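Long-range contacts in 3-oxo-glucose-6-phosphate:glutamate aminotransferase (Bacillus subtilis subsp. subtilis, PDB 4K2M), which catalyses the reversible pyridoxal phosphate-dependent transamination of 3-dehydroglucose 6-phosphate with glutamate to give kanosamine 6-phosphate, on the path to the antibiotic kanosamine: residues Thr176-Pro181 with Lys203-Gln208; Ile168-Asn173 with Asp182-Ala187; Lys193-Val198 with Tyr217-Ile222; Ser13-Ser18 with Gly230-Gly235. All blocks are in the same frame, centred on the assembly; numbering follows the deposited sequence.

Contact 1. Residues Thr176-Pro181 with Lys203-Gln208; sequences TFCIDP and KHSDMQ
Cys178 sits at the centre of this contact, which joins the loop between strands 166-169 and 192-195 to the start of helix 207-217. Its SG, anti to the carbonyl carbon (chi1 -64°), lies 3.5 Å from Lys203 O and 4.0 Å from Lys203 CG, while Cys178 CB rests 3.7 Å from Ser205 OG. Between nearest atoms, the Cys178 side chain is about 10 Å from the bound external aldimine. Lys203 has CG anti to its backbone N and a bend at chi2 (71°), so its methylenes run past Thr176: Lys203 CG is 3.9 Å from Thr176 O, and CE crosses Thr176 CG2 at about a right angle. Thr176 OG1 takes the crowded position between N and C (chi1 71°) and accepts from Cys178 N at 3.1 Å, an ST turn. Farther along, Pro181 CG meets CB of Asp206, the N-cap residue of helix 207-217, at 3.6 Å, again crosswise. One water donates to Ile179 O and accepts from Asp206 N at 2.7 Å. With no direct hydrogen bond between the segments, the contact rests on van der Waals packing and this water bridge, Lys203 NZ being bonded to Ser345 and Asp347 and Ser205 OG to His199.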
loop_
_atom_site.group_PDB
_atom_site.type_symbol
_atom_site.label_atom_id
_atom_site.label_comp_id
_atom_site.label_asym_id
_atom_site.label_seq_id
_atom_site.Cartn_x
_atom_site.Cartn_y
_atom_site.Cartn_z
ATOM N N THR A 176 24.001 -22.057 3.317
ATOM C CA THR A 176 23.715 -20.680 2.914
ATOM C C THR A 176 22.235 -20.331 3.066
ATOM O O THR A 176 21.879 -19.156 3.047
ATOM C CB THR A 176 24.093 -20.407 1.442
ATOM O OG1 THR A 176 23.178 -21.084 0.576
ATOM C CG2 THR A 176 25.519 -20.877 1.132
ATOM N N PHE A 177 21.390 -21.359 3.174
ATOM C CA PHE A 177 19.924 -21.217 3.211
ATOM C C PHE A 177 19.314 -20.692 1.909
ATOM O O PHE A 177 18.112 -20.419 1.847
ATOM C CB PHE A 177 19.449 -20.368 4.393
ATOM C CG PHE A 177 19.872 -20.903 5.732
ATOM C CD1 PHE A 177 19.164 -21.948 6.333
ATOM C CD2 PHE A 177 20.956 -20.340 6.401
ATOM C CE1 PHE A 177 19.550 -22.436 7.579
ATOM C CE2 PHE A 177 21.349 -20.817 7.636
ATOM C CZ PHE A 177 20.648 -21.875 8.228
ATOM N N CYS A 178 20.128 -20.589 0.863
ATOM C CA CYS A 178 19.642 -20.121 -0.433
ATOM C C CYS A 178 19.426 -21.284 -1.378
ATOM O O CYS A 178 19.974 -22.376 -1.185
ATOM C CB CYS A 178 20.624 -19.122 -1.060
ATOM S SG CYS A 178 20.790 -17.618 -0.089
ATOM N N ILE A 179 18.634 -21.036 -2.415
ATOM C CA ILE A 179 18.290 -22.068 -3.390
ATOM C C ILE A 179 19.542 -22.736 -3.954
ATOM O O ILE A 179 20.502 -22.071 -4.325
ATOM C CB ILE A 179 17.398 -21.480 -4.508
ATOM C CG1 ILE A 179 16.885 -22.575 -5.448
ATOM C CG2 ILE A 179 18.123 -20.377 -5.287
ATOM C CD1 ILE A 179 15.831 -22.035 -6.425
ATOM N N ASP A 180 19.549 -24.065 -3.992
ATOM C CA ASP A 180 20.748 -24.784 -4.435
ATOM C C ASP A 180 20.747 -24.826 -5.960
ATOM O O ASP A 180 19.889 -25.468 -6.569
ATOM C CB ASP A 180 20.732 -26.196 -3.842
ATOM C CG ASP A 180 22.027 -26.972 -4.090
ATOM O OD1 ASP A 180 22.879 -26.530 -4.897
ATOM O OD2 ASP A 180 22.175 -28.047 -3.475
ATOM N N PRO A 181 21.703 -24.133 -6.599
ATOM C CA PRO A 181 21.642 -24.069 -8.062
ATOM C C PRO A 181 21.812 -25.460 -8.648
ATOM O O PRO A 181 21.322 -25.743 -9.742
ATOM C CB PRO A 181 22.850 -23.206 -8.437
ATOM C CG PRO A 181 23.223 -22.478 -7.184
ATOM C CD PRO A 181 22.872 -23.419 -6.060
ATOM N N LYS A 203 21.730 -13.012 2.667
ATOM C CA LYS A 203 22.811 -13.743 1.985
ATOM C C LYS A 203 22.521 -13.797 0.485
ATOM O O LYS A 203 21.419 -14.141 0.074
ATOM C CB LYS A 203 22.876 -15.174 2.530
ATOM C CG LYS A 203 23.886 -16.090 1.865
ATOM C CD LYS A 203 25.308 -15.725 2.224
ATOM C CE LYS A 203 26.270 -16.802 1.716
ATOM N NZ LYS A 203 27.678 -16.438 2.040
ATOM N N HIS A 204 23.520 -13.477 -0.330
ATOM C CA HIS A 204 23.363 -13.474 -1.786
ATOM C C HIS A 204 23.335 -14.910 -2.317
ATOM O O HIS A 204 24.233 -15.717 -2.020
ATOM C CB HIS A 204 24.543 -12.713 -2.408
ATOM C CG HIS A 204 24.203 -11.955 -3.653
ATOM N ND1 HIS A 204 24.950 -10.884 -4.097
ATOM C CD2 HIS A 204 23.194 -12.107 -4.541
ATOM C CE1 HIS A 204 24.419 -10.416 -5.214
ATOM N NE2 HIS A 204 23.353 -11.140 -5.505
ATOM N N SER A 205 22.301 -15.238 -3.098
ATOM C CA SER A 205 22.225 -16.529 -3.773
ATOM C C SER A 205 23.351 -16.636 -4.794
ATOM O O SER A 205 23.958 -15.626 -5.153
ATOM C CB SER A 205 20.905 -16.654 -4.517
ATOM O OG SER A 205 19.810 -16.647 -3.632
ATOM N N ASP A 206 23.612 -17.849 -5.286
ATOM C CA ASP A 206 24.662 -18.053 -6.290
ATOM C C ASP A 206 24.150 -17.641 -7.661
ATOM O O ASP A 206 23.815 -18.486 -8.498
ATOM C CB ASP A 206 25.103 -19.514 -6.312
ATOM C CG ASP A 206 26.337 -19.752 -7.194
ATOM O OD1 ASP A 206 26.757 -18.844 -7.963
ATOM O OD2 ASP A 206 26.876 -20.874 -7.126
ATOM N N MET A 207 24.114 -16.334 -7.902
ATOM C CA MET A 207 23.402 -15.813 -9.067
ATOM C C MET A 207 24.067 -16.129 -10.405
ATOM O O MET A 207 23.374 -16.344 -11.411
ATOM C CB MET A 207 23.156 -14.311 -8.922
ATOM C CG MET A 207 22.156 -13.946 -7.811
ATOM S SD MET A 207 20.534 -14.642 -8.109
ATOM C CE MET A 207 20.019 -13.676 -9.518
ATOM N N GLN A 208 25.389 -16.182 -10.431
ATOM C CA GLN A 208 26.062 -16.525 -11.695
ATOM C C GLN A 208 25.681 -17.928 -12.176
ATOM O O GLN A 208 25.394 -18.145 -13.363
ATOM C CB GLN A 208 27.589 -16.380 -11.577
ATOM C CG GLN A 208 28.312 -16.663 -12.896
ATOM C CD GLN A 208 29.801 -16.377 -12.826
ATOM O OE1 GLN A 208 30.395 -16.369 -11.747
ATOM N NE2 GLN A 208 30.409 -16.135 -13.981
HETATM O O HOH W 1 22.267 -19.939 -4.143
#

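Contact 2. Residues Ile168-Asn173 with Asp182-Ala187; sequences IYVDIN and DKIEEA
Lys183 has its CA nearest that of Val170. Its CB points at the other segment, but with CG anti to the carbonyl carbon and a further bend at chi2 (-73°) the chain turns off alongside Asp171, where Lys183 CG lies 4.1 Å from Asp171 CB. The charged groups do not touch, Lys183 NZ standing 5.1 Å from Asp171 OD2. A water spans them, donating to Asp171 OD2 at 2.5 Å and accepting only weakly from Lys183 NZ. The Asp171 carboxylate has firmer partners in His404 N and Thr405 OG1, so the lysine would add mainly long-range electrostatic attraction. Lys183 O is 3.9 Å from Val170 CG1. Strand 166-169 is the edge strand on this side of the large, mainly parallel sheet of the aspartate aminotransferase fold. In the connection from it to strand 192-195, residues 184-187, helical in their backbone angles, run back alongside it, roughly antiparallel, over the side chains of Ile168 and Val170. Ile184 contributes CG1, 4.3 Å from Val170 CG2, the methyl in the crowded position; packed between sheet and helix, it also meets Ile147 of the adjacent strand and Ile210 and Ile213 of helix 207-217. Ala187, whose N bonds back to Ile184 O at 2.9 Å, turns its methyl to the strand. There Ala187 CB presses on Val170 CG1, the methyl anti to the carbonyl carbon, at 3.4 Å, closer than usual for two carbons. Ala187 CB also lies 4.0 Å from Ile168 CG2, the branch anti to that residue's backbone N.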
loop_
_atom_site.group_PDB
_atom_site.type_symbol
_atom_site.label_atom_id
_atom_site.label_comp_id
_atom_site.label_asym_id
_atom_site.label_seq_id
_atom_site.Cartn_x
_atom_site.Cartn_y
_atom_site.Cartn_z
ATOM N N ILE A 168 7.264 -24.099 -7.909
ATOM C CA ILE A 168 7.925 -25.394 -7.950
ATOM C C ILE A 168 9.108 -25.323 -6.998
ATOM O O ILE A 168 10.112 -24.642 -7.254
ATOM C CB ILE A 168 8.380 -25.753 -9.370
ATOM C CG1 ILE A 168 7.169 -25.839 -10.312
ATOM C CG2 ILE A 168 9.135 -27.089 -9.388
ATOM C CD1 ILE A 168 6.145 -26.938 -9.962
ATOM N N TYR A 169 8.977 -25.995 -5.864
ATOM C CA TYR A 169 9.975 -25.852 -4.817
ATOM C C TYR A 169 11.175 -26.757 -5.054
ATOM O O TYR A 169 11.031 -27.956 -5.374
ATOM C CB TYR A 169 9.332 -26.139 -3.464
ATOM C CG TYR A 169 8.213 -25.161 -3.180
ATOM C CD1 TYR A 169 8.505 -23.827 -2.914
ATOM C CD2 TYR A 169 6.885 -25.557 -3.201
ATOM C CE1 TYR A 169 7.495 -22.917 -2.672
ATOM C CE2 TYR A 169 5.864 -24.651 -2.953
ATOM C CZ TYR A 169 6.190 -23.337 -2.687
ATOM O OH TYR A 169 5.202 -22.411 -2.428
ATOM N N VAL A 170 12.358 -26.175 -4.928
ATOM C CA VAL A 170 13.588 -26.955 -4.943
ATOM C C VAL A 170 14.411 -26.698 -3.681
ATOM O O VAL A 170 14.249 -25.671 -2.999
ATOM C CB VAL A 170 14.440 -26.742 -6.221
ATOM C CG1 VAL A 170 13.598 -26.913 -7.465
ATOM C CG2 VAL A 170 15.068 -25.395 -6.226
ATOM N N ASP A 171 15.301 -27.639 -3.384
ATOM C CA ASP A 171 16.022 -27.669 -2.122
ATOM C C ASP A 171 17.025 -26.526 -2.021
ATOM O O ASP A 171 17.481 -26.000 -3.036
ATOM C CB ASP A 171 16.752 -29.015 -1.996
ATOM C CG ASP A 171 16.622 -29.639 -0.608
ATOM O OD1 ASP A 171 16.037 -29.003 0.297
ATOM O OD2 ASP A 171 17.110 -30.779 -0.427
ATOM N N ILE A 172 17.355 -26.146 -0.790
ATOM C CA ILE A 172 18.346 -25.098 -0.541
ATOM C C ILE A 172 19.712 -25.703 -0.266
ATOM O O ILE A 172 19.835 -26.890 0.007
ATOM C CB ILE A 172 17.993 -24.260 0.687
ATOM C CG1 ILE A 172 17.823 -25.185 1.903
ATOM C CG2 ILE A 172 16.746 -23.423 0.419
ATOM C CD1 ILE A 172 17.826 -24.502 3.252
ATOM N N ASN A 173 20.741 -24.866 -0.321
ATOM C CA ASN A 173 22.043 -25.226 0.216
ATOM C C ASN A 173 21.888 -25.038 1.735
ATOM O O ASN A 173 21.487 -23.976 2.193
ATOM C CB ASN A 173 23.086 -24.294 -0.403
ATOM C CG ASN A 173 24.465 -24.416 0.232
ATOM O OD1 ASN A 173 24.609 -24.468 1.457
ATOM N ND2 ASN A 173 25.494 -24.414 -0.608
ATOM N N ASP A 182 22.480 -26.332 -7.905
ATOM C CA ASP A 182 22.644 -27.710 -8.357
ATOM C C ASP A 182 21.357 -28.543 -8.309
ATOM O O ASP A 182 21.366 -29.703 -8.706
ATOM C CB ASP A 182 23.738 -28.400 -7.547
ATOM C CG ASP A 182 25.120 -27.883 -7.883
ATOM O OD1 ASP A 182 25.357 -27.556 -9.065
ATOM O OD2 ASP A 182 25.962 -27.806 -6.965
ATOM N N LYS A 183 20.254 -27.957 -7.836
ATOM C CA LYS A 183 18.971 -28.672 -7.760
ATOM C C LYS A 183 17.932 -28.083 -8.703
ATOM O O LYS A 183 16.811 -28.586 -8.821
ATOM C CB LYS A 183 18.400 -28.602 -6.334
ATOM C CG LYS A 183 19.218 -29.306 -5.275
ATOM C CD LYS A 183 19.090 -30.822 -5.388
ATOM C CE LYS A 183 19.615 -31.485 -4.123
ATOM N NZ LYS A 183 19.629 -32.969 -4.249
ATOM N N ILE A 184 18.294 -27.001 -9.374
ATOM C CA ILE A 184 17.314 -26.275 -10.165
ATOM C C ILE A 184 17.006 -27.013 -11.462
ATOM O O ILE A 184 15.844 -27.172 -11.836
ATOM C CB ILE A 184 17.811 -24.845 -10.463
ATOM C CG1 ILE A 184 17.847 -24.041 -9.162
ATOM C CG2 ILE A 184 16.919 -24.161 -11.499
ATOM C CD1 ILE A 184 18.466 -22.639 -9.329
ATOM N N GLU A 185 18.049 -27.477 -12.141
ATOM C CA GLU A 185 17.870 -28.062 -13.463
ATOM C C GLU A 185 16.948 -29.284 -13.423
ATOM O O GLU A 185 16.094 -29.457 -14.294
ATOM C CB GLU A 185 19.231 -28.416 -14.079
ATOM C CG GLU A 185 19.107 -29.081 -15.435
ATOM C CD GLU A 185 20.451 -29.243 -16.120
ATOM O OE1 GLU A 185 20.471 -29.367 -17.359
ATOM O OE2 GLU A 185 21.480 -29.242 -15.412
ATOM N N GLU A 186 17.097 -30.099 -12.385
ATOM C CA GLU A 186 16.224 -31.263 -12.163
ATOM C C GLU A 186 14.714 -30.908 -12.180
ATOM O O GLU A 186 13.887 -31.704 -12.625
ATOM C CB GLU A 186 16.625 -31.928 -10.826
ATOM C CG GLU A 186 15.596 -32.864 -10.212
ATOM C CD GLU A 186 16.093 -33.549 -8.939
ATOM O OE1 GLU A 186 16.739 -32.879 -8.100
ATOM O OE2 GLU A 186 15.831 -34.765 -8.775
ATOM N N ALA A 187 14.355 -29.710 -11.714
ATOM C CA ALA A 187 12.947 -29.324 -11.595
ATOM C C ALA A 187 12.360 -28.693 -12.856
ATOM O O ALA A 187 11.165 -28.405 -12.919
ATOM C CB ALA A 187 12.758 -28.379 -10.406
HETATM O O HOH W 2 17.030 -32.641 -2.160
#

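Contact 3. Residues Lys193-Val198 with Tyr217-Ile222; sequences KFILPV and YKLKVI
Phe194 and Lys220, paired in a parallel bridge, project from the same face of the sheet and cross obliquely. Both have CG anti to the carbonyl carbon, which sets Lys220 CB 3.8 Å from Phe194 CD1, while bends at chi2 and chi4 carry the lysine's amino end away. Ile222 CG2 also meets the phenyl ring, obliquely. Ile195 projects from the other face, and Leu219, just before the strand, crosses it at about a right angle, Ile195 CG1 lying 3.9 Å from Leu219 CD1. Val221, bridged to Ile195, shares that residue's face and sends CG1, anti to its backbone N (chi1 175°), to within 4.1 Å of Pro197 CD; these two side chains also cross nearly square. Helix 207-217 covers both, placing Met207 and Ala214 on the valine and Met207 and Ile210 on the proline. The strands thus flank a beta-alpha-beta unit, strand 192-195, helix 207-217 and strand 220-224, in the central sheet of the aspartate aminotransferase fold; a Schellman motif at Lys218 ends the helix. Main-chain bonds fix the register. Lys220 N donates to Lys193 O almost straight (169°), in the carbonyl plane. Ile195 N reaches Lys220 O at 2.9 Å, nearly along the C=O axis. Ile222 N approaches Ile195 O likewise, at 3.1 Å. Farther on, Leu196 and Ile222 lie side by side, pointing the same way, with Leu196 CG 4.1 Å from Ile222 CG2. Leu196 CA approaches Ile222 O at 3.2 Å in a CA-H...O contact, and two residues later Val198 touches the bound kanosamine-6-phosphate aldimine.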
loop_
_atom_site.group_PDB
_atom_site.type_symbol
_atom_site.label_atom_id
_atom_site.label_comp_id
_atom_site.label_asym_id
_atom_site.label_seq_id
_atom_site.Cartn_x
_atom_site.Cartn_y
_atom_site.Cartn_z
ATOM N N LYS A 193 9.054 -21.206 -16.556
ATOM C CA LYS A 193 9.332 -19.949 -17.232
ATOM C C LYS A 193 10.250 -19.067 -16.400
ATOM O O LYS A 193 10.944 -18.209 -16.944
ATOM C CB LYS A 193 8.021 -19.217 -17.559
ATOM C CG LYS A 193 7.137 -19.929 -18.592
ATOM C CD LYS A 193 7.917 -20.212 -19.871
ATOM C CE LYS A 193 7.044 -20.858 -20.951
ATOM N NZ LYS A 193 6.327 -22.051 -20.435
ATOM N N PHE A 194 10.274 -19.296 -15.084
ATOM C CA PHE A 194 11.000 -18.407 -14.165
ATOM C C PHE A 194 11.822 -19.143 -13.125
ATOM O O PHE A 194 11.441 -20.225 -12.685
ATOM C CB PHE A 194 10.003 -17.545 -13.383
ATOM C CG PHE A 194 9.157 -16.674 -14.253
ATOM C CD1 PHE A 194 9.607 -15.421 -14.633
ATOM C CD2 PHE A 194 7.919 -17.106 -14.693
ATOM C CE1 PHE A 194 8.828 -14.614 -15.450
ATOM C CE2 PHE A 194 7.133 -16.300 -15.507
ATOM C CZ PHE A 194 7.588 -15.054 -15.882
ATOM N N ILE A 195 12.926 -18.529 -12.711
ATOM C CA ILE A 195 13.601 -18.900 -11.474
ATOM C C ILE A 195 13.500 -17.698 -10.539
ATOM O O ILE A 195 13.787 -16.572 -10.951
ATOM C CB ILE A 195 15.087 -19.196 -11.683
ATOM C CG1 ILE A 195 15.285 -20.227 -12.799
ATOM C CG2 ILE A 195 15.680 -19.737 -10.408
ATOM C CD1 ILE A 195 16.774 -20.557 -13.054
ATOM N N LEU A 196 13.112 -17.941 -9.288
ATOM C CA LEU A 196 12.915 -16.862 -8.298
ATOM C C LEU A 196 13.778 -17.166 -7.081
ATOM O O LEU A 196 13.297 -17.681 -6.073
ATOM C CB LEU A 196 11.431 -16.790 -7.907
ATOM C CG LEU A 196 10.816 -15.493 -7.376
ATOM C CD1 LEU A 196 9.371 -15.737 -6.940
ATOM C CD2 LEU A 196 11.616 -14.888 -6.251
ATOM N N PRO A 197 15.072 -16.852 -7.167
ATOM C CA PRO A 197 15.952 -17.025 -6.009
ATOM C C PRO A 197 15.634 -15.987 -4.949
ATOM O O PRO A 197 15.232 -14.861 -5.269
ATOM C CB PRO A 197 17.355 -16.762 -6.582
ATOM C CG PRO A 197 17.123 -15.902 -7.793
ATOM C CD PRO A 197 15.780 -16.297 -8.342
ATOM N N VAL A 198 15.827 -16.359 -3.690
ATOM C CA VAL A 198 15.643 -15.434 -2.586
ATOM C C VAL A 198 16.967 -15.221 -1.865
ATOM O O VAL A 198 17.655 -16.185 -1.515
ATOM C CB VAL A 198 14.633 -15.986 -1.584
ATOM C CG1 VAL A 198 14.431 -14.990 -0.423
ATOM C CG2 VAL A 198 13.307 -16.284 -2.273
ATOM N N TYR A 217 18.192 -22.703 -20.452
ATOM C CA TYR A 217 16.799 -23.118 -20.606
ATOM C C TYR A 217 15.844 -22.000 -20.996
ATOM O O TYR A 217 14.628 -22.213 -21.042
ATOM C CB TYR A 217 16.321 -23.811 -19.329
ATOM C CG TYR A 217 16.939 -25.178 -19.154
ATOM C CD1 TYR A 217 16.339 -26.301 -19.717
ATOM C CD2 TYR A 217 18.130 -25.343 -18.456
ATOM C CE1 TYR A 217 16.903 -27.561 -19.572
ATOM C CE2 TYR A 217 18.709 -26.601 -18.304
ATOM C CZ TYR A 217 18.075 -27.703 -18.872
ATOM O OH TYR A 217 18.614 -28.960 -18.742
ATOM N N LYS A 218 16.407 -20.827 -21.298
ATOM C CA LYS A 218 15.630 -19.668 -21.728
ATOM C C LYS A 218 14.594 -19.304 -20.675
ATOM O O LYS A 218 13.429 -19.056 -20.998
ATOM C CB LYS A 218 14.965 -19.916 -23.093
ATOM C CG LYS A 218 15.957 -19.869 -24.262
ATOM C CD LYS A 218 16.305 -18.432 -24.602
ATOM C CE LYS A 218 17.580 -18.331 -25.424
ATOM N NZ LYS A 218 18.010 -16.902 -25.549
ATOM N N LEU A 219 15.027 -19.299 -19.415
ATOM C CA LEU A 219 14.159 -18.874 -18.312
ATOM C C LEU A 219 14.477 -17.426 -17.942
ATOM O O LEU A 219 15.579 -16.933 -18.183
ATOM C CB LEU A 219 14.368 -19.776 -17.090
ATOM C CG LEU A 219 14.300 -21.279 -17.388
ATOM C CD1 LEU A 219 14.594 -22.114 -16.135
ATOM C CD2 LEU A 219 12.943 -21.635 -17.923
ATOM N N LYS A 220 13.495 -16.740 -17.366
ATOM C CA LYS A 220 13.703 -15.408 -16.812
ATOM C C LYS A 220 14.026 -15.538 -15.331
ATOM O O LYS A 220 13.546 -16.454 -14.660
ATOM C CB LYS A 220 12.422 -14.589 -16.976
ATOM C CG LYS A 220 12.040 -14.371 -18.431
ATOM C CD LYS A 220 13.063 -13.482 -19.113
ATOM C CE LYS A 220 12.743 -13.324 -20.592
ATOM N NZ LYS A 220 11.293 -13.038 -20.777
ATOM N N VAL A 221 14.828 -14.613 -14.822
ATOM C CA VAL A 221 15.237 -14.651 -13.424
ATOM C C VAL A 221 14.724 -13.396 -12.742
ATOM O O VAL A 221 15.084 -12.277 -13.116
ATOM C CB VAL A 221 16.755 -14.708 -13.278
ATOM C CG1 VAL A 221 17.150 -14.619 -11.807
ATOM C CG2 VAL A 221 17.306 -15.987 -13.885
ATOM N N ILE A 222 13.863 -13.581 -11.757
ATOM C CA ILE A 222 13.435 -12.451 -10.960
ATOM C C ILE A 222 13.891 -12.763 -9.554
ATOM O O ILE A 222 13.533 -13.807 -8.999
ATOM C CB ILE A 222 11.900 -12.239 -11.048
ATOM C CG1 ILE A 222 11.428 -11.243 -9.982
ATOM C CG2 ILE A 222 11.143 -13.577 -10.965
ATOM C CD1 ILE A 222 9.989 -10.736 -10.221
#

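Contact 4. Residues Ser13-Ser18 with Gly230-Gly235; sequences SKENMS and GLTDLG
The first turn of helix 13-24 meets the loop 230-235 where it enters a type II beta turn from Leu231 to Leu234, and Ser13 N donates in the carbonyl plane to Gly230 O at 2.8 Å, though with a bent angle of 134°. Ser13 OG, held in the crowded position between N and C, returns the bond by accepting from Thr232 N at 3.0 Å and 172°, nearly straight. Thr232 then reaches to the helix start: its OG1, anti to the carbonyl carbon, accepts from Lys14 N at 2.8 Å and donates to Glu15 OE2 at 2.9 Å, on the syn lone pair. A hydroxyl gripped this way, between a first-turn N-H and a carboxylate, has its rotation well defined. Glu15 gets there by folding at chi2 (89°), crossing Thr232 obliquely, and its other oxygen bonds Ser10 OG. The nearby helix N terminus and the hydroxyl donor probably favour the charged form of Glu15. Lys14 CB packs against the threonine, 3.2 Å from Thr232 OG1. Ser13 OG also bonds Glu346 O, bringing a third part of the chain to the same spot. Here the N-terminal domain docks on the aminotransferase domain, with Asn16 and Met17 packed against helix 312-329 and Leu231 against His204 in the loop before helix 207-217, while residues 230-235 lie in the connection from strand 220-224 to strand 240-244.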
loop_
_atom_site.group_PDB
_atom_site.type_symbol
_atom_site.label_atom_id
_atom_site.label_comp_id
_atom_site.label_asym_id
_atom_site.label_seq_id
_atom_site.Cartn_x
_atom_site.Cartn_y
_atom_site.Cartn_z
ATOM N N SER A 13 28.149 -4.414 0.416
ATOM C CA SER A 13 28.622 -5.473 1.285
ATOM C C SER A 13 30.117 -5.769 1.126
ATOM O O SER A 13 30.839 -5.933 2.120
ATOM C CB SER A 13 27.775 -6.735 1.089
ATOM O OG SER A 13 27.898 -7.248 -0.227
ATOM N N LYS A 14 30.592 -5.829 -0.110
ATOM C CA LYS A 14 31.991 -6.164 -0.322
ATOM C C LYS A 14 32.879 -5.037 0.195
ATOM O O LYS A 14 33.879 -5.271 0.901
ATOM C CB LYS A 14 32.270 -6.430 -1.801
ATOM C CG LYS A 14 33.716 -6.833 -2.059
ATOM C CD LYS A 14 33.913 -7.254 -3.501
ATOM C CE LYS A 14 35.350 -7.688 -3.727
ATOM N NZ LYS A 14 35.822 -7.350 -5.097
ATOM N N GLU A 15 32.501 -3.804 -0.118
ATOM C CA GLU A 15 33.276 -2.670 0.340
ATOM C C GLU A 15 33.228 -2.541 1.865
ATOM O O GLU A 15 34.197 -2.114 2.481
ATOM C CB GLU A 15 32.803 -1.388 -0.349
ATOM C CG GLU A 15 32.940 -1.425 -1.881
ATOM C CD GLU A 15 31.707 -1.996 -2.599
ATOM O OE1 GLU A 15 31.088 -1.255 -3.402
ATOM O OE2 GLU A 15 31.357 -3.181 -2.382
ATOM N N ASN A 16 32.111 -2.919 2.484
ATOM C CA ASN A 16 32.016 -2.827 3.936
ATOM C C ASN A 16 32.986 -3.765 4.635
ATOM O O ASN A 16 33.422 -3.482 5.750
ATOM C CB ASN A 16 30.583 -3.096 4.423
ATOM C CG ASN A 16 29.677 -1.897 4.286
ATOM O OD1 ASN A 16 30.132 -0.766 4.040
ATOM N ND2 ASN A 16 28.382 -2.121 4.492
ATOM N N MET A 17 33.312 -4.884 3.996
ATOM C CA MET A 17 34.260 -5.833 4.591
ATOM C C MET A 17 35.634 -5.212 4.691
ATOM O O MET A 17 36.355 -5.433 5.659
ATOM C CB MET A 17 34.401 -7.098 3.754
ATOM C CG MET A 17 33.584 -8.249 4.239
ATOM S SD MET A 17 33.935 -8.752 5.938
ATOM C CE MET A 17 32.606 -9.945 5.907
ATOM N N SER A 18 36.014 -4.473 3.659
ATOM C CA SER A 18 37.292 -3.776 3.685
ATOM C C SER A 18 37.264 -2.675 4.737
ATOM O O SER A 18 38.220 -2.505 5.508
ATOM C CB SER A 18 37.622 -3.199 2.308
ATOM O OG SER A 18 38.903 -2.598 2.339
ATOM N N GLY A 230 21.944 -3.529 -0.281
ATOM C CA GLY A 230 23.343 -3.280 0.073
ATOM C C GLY A 230 24.272 -4.354 -0.491
ATOM O O GLY A 230 25.494 -4.195 -0.506
ATOM N N LEU A 231 23.715 -5.475 -0.955
ATOM C CA LEU A 231 24.554 -6.541 -1.512
ATOM C C LEU A 231 25.315 -6.058 -2.742
ATOM O O LEU A 231 24.744 -5.464 -3.651
ATOM C CB LEU A 231 23.733 -7.789 -1.875
ATOM C CG LEU A 231 23.268 -8.681 -0.720
ATOM C CD1 LEU A 231 22.273 -9.717 -1.245
ATOM C CD2 LEU A 231 24.455 -9.393 -0.113
ATOM N N THR A 232 26.623 -6.283 -2.750
ATOM C CA THR A 232 27.451 -5.952 -3.900
ATOM C C THR A 232 26.992 -6.746 -5.123
ATOM O O THR A 232 26.711 -7.954 -5.034
ATOM C CB THR A 232 28.914 -6.260 -3.591
ATOM O OG1 THR A 232 29.381 -5.310 -2.626
ATOM C CG2 THR A 232 29.780 -6.179 -4.851
ATOM N N ASP A 233 26.892 -6.047 -6.253
ATOM C CA ASP A 233 26.494 -6.635 -7.531
ATOM C C ASP A 233 25.071 -7.154 -7.522
ATOM O O ASP A 233 24.719 -8.023 -8.314
ATOM C CB ASP A 233 27.451 -7.752 -7.949
ATOM C CG ASP A 233 28.787 -7.224 -8.392
ATOM O OD1 ASP A 233 28.846 -6.053 -8.815
ATOM O OD2 ASP A 233 29.770 -7.983 -8.306
ATOM N N LEU A 234 24.243 -6.602 -6.644
ATOM C CA LEU A 234 22.834 -6.981 -6.630
ATOM C C LEU A 234 22.216 -6.709 -7.999
ATOM O O LEU A 234 22.330 -5.602 -8.535
ATOM C CB LEU A 234 22.089 -6.179 -5.561
ATOM C CG LEU A 234 20.643 -6.610 -5.335
ATOM C CD1 LEU A 234 20.630 -8.057 -4.835
ATOM C CD2 LEU A 234 19.982 -5.679 -4.339
ATOM N N GLY A 235 21.587 -7.727 -8.584
ATOM C CA GLY A 235 20.925 -7.548 -9.862
ATOM C C GLY A 235 21.777 -7.777 -11.091
ATOM O O GLY A 235 21.257 -7.713 -12.214
#

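Overall arrangement
From the N terminus, helix 13-24 meets 230-235 only after more than two hundred residues, so contact 4 closes the longest loop and the other three nest inside it. Contact 2 is the most local, folding the connection after strand 166-169 back alongside the strand and the residues that follow it. Contact 1 crosses it, since 176-181 leaves between the segments of contact 2 and finds 203-208 later. Contact 3 opens after contact 2 has closed, and crosses contact 1 in turn. Contacts 1, 2 and 3 touch one another around the central sheet and helix 207-217; the His204 ring, near Thr232 O, links contact 1 to contact 4 and so to the N-terminal domain.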